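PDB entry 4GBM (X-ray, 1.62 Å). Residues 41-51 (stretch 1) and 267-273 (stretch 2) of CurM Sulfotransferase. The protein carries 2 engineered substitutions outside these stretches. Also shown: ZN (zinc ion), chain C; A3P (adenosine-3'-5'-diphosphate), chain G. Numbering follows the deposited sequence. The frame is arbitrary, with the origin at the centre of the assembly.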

# COMPACT_ATOMS: atom_id res chain seq x y z
N PRO A 41 -7.15 -3.76 1.74
CA PRO A 41 -6.74 -4.67 0.67
C PRO A 41 -7.61 -4.53 -0.58
O PRO A 41 -8.77 -4.13 -0.48
CB PRO A 41 -6.99 -6.05 1.31
CG PRO A 41 -6.66 -5.82 2.74
CD PRO A 41 -7.26 -4.46 3.04
N ARG A 42 -7.04 -4.86 -1.74
CA ARG A 42 -7.76 -4.95 -3.03
C ARG A 42 -8.29 -3.62 -3.56
O ARG A 42 -9.26 -3.59 -4.32
CB ARG A 42 -8.90 -6.01 -2.98
CG ARG A 42 -8.59 -7.30 -2.21
CD ARG A 42 -7.28 -7.92 -2.68
NE ARG A 42 -7.28 -8.28 -4.10
CZ ARG A 42 -6.23 -8.81 -4.72
NH1 ARG A 42 -6.31 -9.13 -6.01
NH2 ARG A 42 -5.11 -9.02 -4.04
N SER A 43 -7.63 -2.52 -3.19
CA SER A 43 -8.12 -1.18 -3.54
C SER A 43 -7.34 -0.52 -4.67
O SER A 43 -7.51 0.67 -4.92
CB SER A 43 -8.12 -0.27 -2.31
OG SER A 43 -9.00 -0.79 -1.32
N GLY A 44 -6.49 -1.30 -5.35
CA GLY A 44 -5.63 -0.78 -6.41
C GLY A 44 -4.36 -0.12 -5.87
O GLY A 44 -3.76 0.72 -6.54
N SER A 45 -3.96 -0.51 -4.66
CA SER A 45 -2.78 0.10 -4.02
C SER A 45 -1.48 -0.18 -4.78
O SER A 45 -0.63 0.70 -4.90
CB SER A 45 -2.65 -0.30 -2.54
OG SER A 45 -2.32 -1.68 -2.40
N THR A 46 -1.35 -1.40 -5.32
CA THR A 46 -0.16 -1.77 -6.09
C THR A 46 -0.10 -0.96 -7.38
O THR A 46 0.95 -0.40 -7.72
CB THR A 46 -0.10 -3.28 -6.37
OG1 THR A 46 -0.15 -3.99 -5.12
CG2 THR A 46 1.20 -3.65 -7.11
N LEU A 47 -1.22 -0.89 -8.09
CA LEU A 47 -1.28 -0.02 -9.28
C LEU A 47 -0.80 1.40 -8.96
O LEU A 47 0.06 1.93 -9.66
CB LEU A 47 -2.70 0.02 -9.84
CG LEU A 47 -2.93 1.02 -10.98
CD1 LEU A 47 -2.16 0.62 -12.25
CD2 LEU A 47 -4.43 1.09 -11.26
N LEU A 48 -1.34 1.99 -7.90
CA LEU A 48 -0.92 3.34 -7.53
C LEU A 48 0.57 3.43 -7.20
O LEU A 48 1.26 4.35 -7.67
CB LEU A 48 -1.78 3.87 -6.37
CG LEU A 48 -1.43 5.30 -5.93
CD1 LEU A 48 -1.58 6.32 -7.07
CD2 LEU A 48 -2.29 5.69 -4.73
N ARG A 49 1.08 2.49 -6.40
CA ARG A 49 2.50 2.57 -6.04
C ARG A 49 3.40 2.40 -7.27
O ARG A 49 4.44 3.04 -7.36
CB ARG A 49 2.86 1.61 -4.89
CG ARG A 49 3.23 0.18 -5.27
CD ARG A 49 4.74 0.01 -5.51
NE ARG A 49 5.01 -1.36 -5.96
CZ ARG A 49 5.99 -1.70 -6.79
NH1 ARG A 49 6.11 -2.97 -7.15
NH2 ARG A 49 6.84 -0.79 -7.26
N VAL A 50 2.95 1.60 -8.23
CA VAL A 50 3.70 1.38 -9.47
C VAL A 50 3.67 2.63 -10.37
O VAL A 50 4.68 2.98 -10.97
CB VAL A 50 3.23 0.11 -10.22
CG1 VAL A 50 3.90 -0.01 -11.59
CG2 VAL A 50 3.55 -1.14 -9.38
N MET A 51 2.51 3.29 -10.45
CA MET A 51 2.44 4.58 -11.14
C MET A 51 3.46 5.55 -10.56
O MET A 51 4.22 6.17 -11.30
CB MET A 51 1.04 5.18 -11.04
CG MET A 51 0.01 4.43 -11.85
SD MET A 51 -1.64 4.90 -11.30
CE MET A 51 -2.65 4.39 -12.65
N ILE A 267 1.27 -10.71 0.52
CA ILE A 267 0.10 -11.35 1.12
C ILE A 267 -0.86 -12.00 0.13
O ILE A 267 -1.47 -13.02 0.45
CB ILE A 267 -0.68 -10.40 2.06
CG1 ILE A 267 -1.21 -9.17 1.30
CG2 ILE A 267 0.21 -9.97 3.22
CD1 ILE A 267 -2.38 -8.47 1.98
N SER A 268 -1.00 -11.41 -1.05
CA SER A 268 -1.80 -12.00 -2.12
C SER A 268 -1.21 -11.55 -3.45
O SER A 268 -0.11 -11.01 -3.48
CB SER A 268 -3.27 -11.60 -2.02
OG SER A 268 -4.06 -12.36 -2.91
N ASP A 269 -1.95 -11.78 -4.53
CA ASP A 269 -1.55 -11.34 -5.86
C ASP A 269 -2.40 -10.13 -6.23
O ASP A 269 -3.63 -10.24 -6.29
CB ASP A 269 -1.76 -12.47 -6.88
CG ASP A 269 -1.09 -12.21 -8.22
OD1 ASP A 269 -0.69 -11.05 -8.48
OD2 ASP A 269 -0.96 -13.16 -9.03
N PRO A 270 -1.76 -8.96 -6.45
CA PRO A 270 -2.54 -7.78 -6.85
C PRO A 270 -3.05 -7.86 -8.29
O PRO A 270 -3.84 -7.02 -8.71
CB PRO A 270 -1.55 -6.63 -6.69
CG PRO A 270 -0.20 -7.24 -6.84
CD PRO A 270 -0.33 -8.65 -6.27
N ASN A 271 -2.57 -8.87 -9.03
CA ASN A 271 -3.01 -9.14 -10.41
C ASN A 271 -2.63 -8.03 -11.39
O ASN A 271 -3.20 -7.93 -12.48
CB ASN A 271 -4.51 -9.46 -10.47
CG ASN A 271 -4.87 -10.71 -9.69
OD1 ASN A 271 -4.12 -11.69 -9.68
ND2 ASN A 271 -6.03 -10.67 -9.02
N PHE A 272 -1.66 -7.23 -10.99
CA PHE A 272 -1.16 -6.13 -11.80
C PHE A 272 -0.67 -6.64 -13.16
O PHE A 272 -0.95 -6.04 -14.20
CB PHE A 272 -0.07 -5.36 -11.04
CG PHE A 272 0.60 -4.30 -11.85
CD1 PHE A 272 -0.04 -3.08 -12.11
CD2 PHE A 272 1.88 -4.50 -12.37
CE1 PHE A 272 0.57 -2.10 -12.88
CE2 PHE A 272 2.50 -3.52 -13.14
CZ PHE A 272 1.84 -2.32 -13.39
N LEU A 273 0.04 -7.77 -13.16
CA LEU A 273 0.59 -8.31 -14.40
C LEU A 273 -0.42 -9.13 -15.22
O LEU A 273 -0.06 -9.73 -16.24
CB LEU A 273 1.89 -9.08 -14.14
CG LEU A 273 3.03 -8.24 -13.56
CD1 LEU A 273 4.23 -9.12 -13.26
CD2 LEU A 273 3.44 -7.06 -14.46
ZN ZN C . 0.56 -10.85 -10.04
P1 A3P G . -8.50 -7.97 -8.61
O1P A3P G . -8.74 -9.06 -7.60
O2P A3P G . -7.42 -8.31 -9.61
O3P A3P G . -9.76 -7.42 -9.20
P2 A3P G . -4.21 -4.10 -4.28
O4P A3P G . -4.55 -3.01 -3.31
O5P A3P G . -4.25 -5.50 -3.73
O6P A3P G . -2.97 -3.81 -5.08
O5' A3P G . -5.43 -4.09 -5.34
C5' A3P G . -5.55 -5.16 -6.28
C4' A3P G . -6.61 -4.75 -7.28
O4' A3P G . -6.08 -3.69 -8.09
C3' A3P G . -6.94 -5.85 -8.27
O3' A3P G . -7.88 -6.77 -7.70
C2' A3P G . -7.48 -5.03 -9.44
O2' A3P G . -8.89 -4.81 -9.30
C1' A3P G . -6.76 -3.69 -9.34
N9 A3P G . -5.77 -3.56 -10.43
C8 A3P G . -4.59 -4.20 -10.56
N7 A3P G . -3.95 -3.85 -11.71
C5 A3P G . -4.75 -2.96 -12.33
C6 A3P G . -4.71 -2.17 -13.59
N6 A3P G . -3.64 -2.28 -14.42
N1 A3P G . -5.76 -1.36 -13.86
C2 A3P G . -6.82 -1.24 -13.03
N3 A3P G . -6.92 -1.92 -11.87
C4 A3P G . -5.93 -2.77 -11.49

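Two segments far apart in sequence can be joined by direct contacts and by a ligand that both bind, and side-chain rotamers then answer to both. The loop and helix start at 41-51 and the segment 267-273, a loop that enters a 3-10 turn at F272, of CurM sulfotransferase illustrate the principle, burying 387 Å² between them (both sides summed) around adenosine-3'-5'-diphosphate (A3P).

The polar link is R42. Its CA-to-CB bond points sideways, but chi1, chi2 and chi3 all lie in the m well, so the chain curls and its end comes nearer to the second stretch. There NH1 and NH2 of R42 straddle the carbonyl O of D269, donating hydrogen bonds of 2.9 and 3.0 Å respectively. This fork lies near the guanidinium plane, while O5P of A3P sits over one face; NH1 of R42 also reaches O1P of A3P at 2.9 Å. N271, with chi1 m, brings ND2 to 3.4 Å from R42 NH1. Both are donors and do not bond to each other; instead N271 ND2 binds O2P of A3P at 2.8 Å, so the two side chains converge on one phosphate.

D269 turns its CA-to-CB bond away from the first stretch. With chi1 t, its OD1 binds zinc at 2.0 Å and accepts a hydrogen bond from N271 N at 2.9 Å, while its main-chain oxygen faces R42.

At the helix start, T46 combines two roles. In its m rotamer OG1 donates to O6P of A3P at 2.8 Å and lies 3.4 Å from CB of P270, whose compact ring packs against it. One helical turn on, V50 (chi1 t) places CG1 3.6 Å from CZ of F272. The CA-to-CB bond of F272 points toward the first stretch, and with chi1 t the ring lies beside the helix, where L47 CD1 meets the ring edge, 3.9 Å from F272 CE1. These buried hydrocarbon groups complete the contact without needing polar partners.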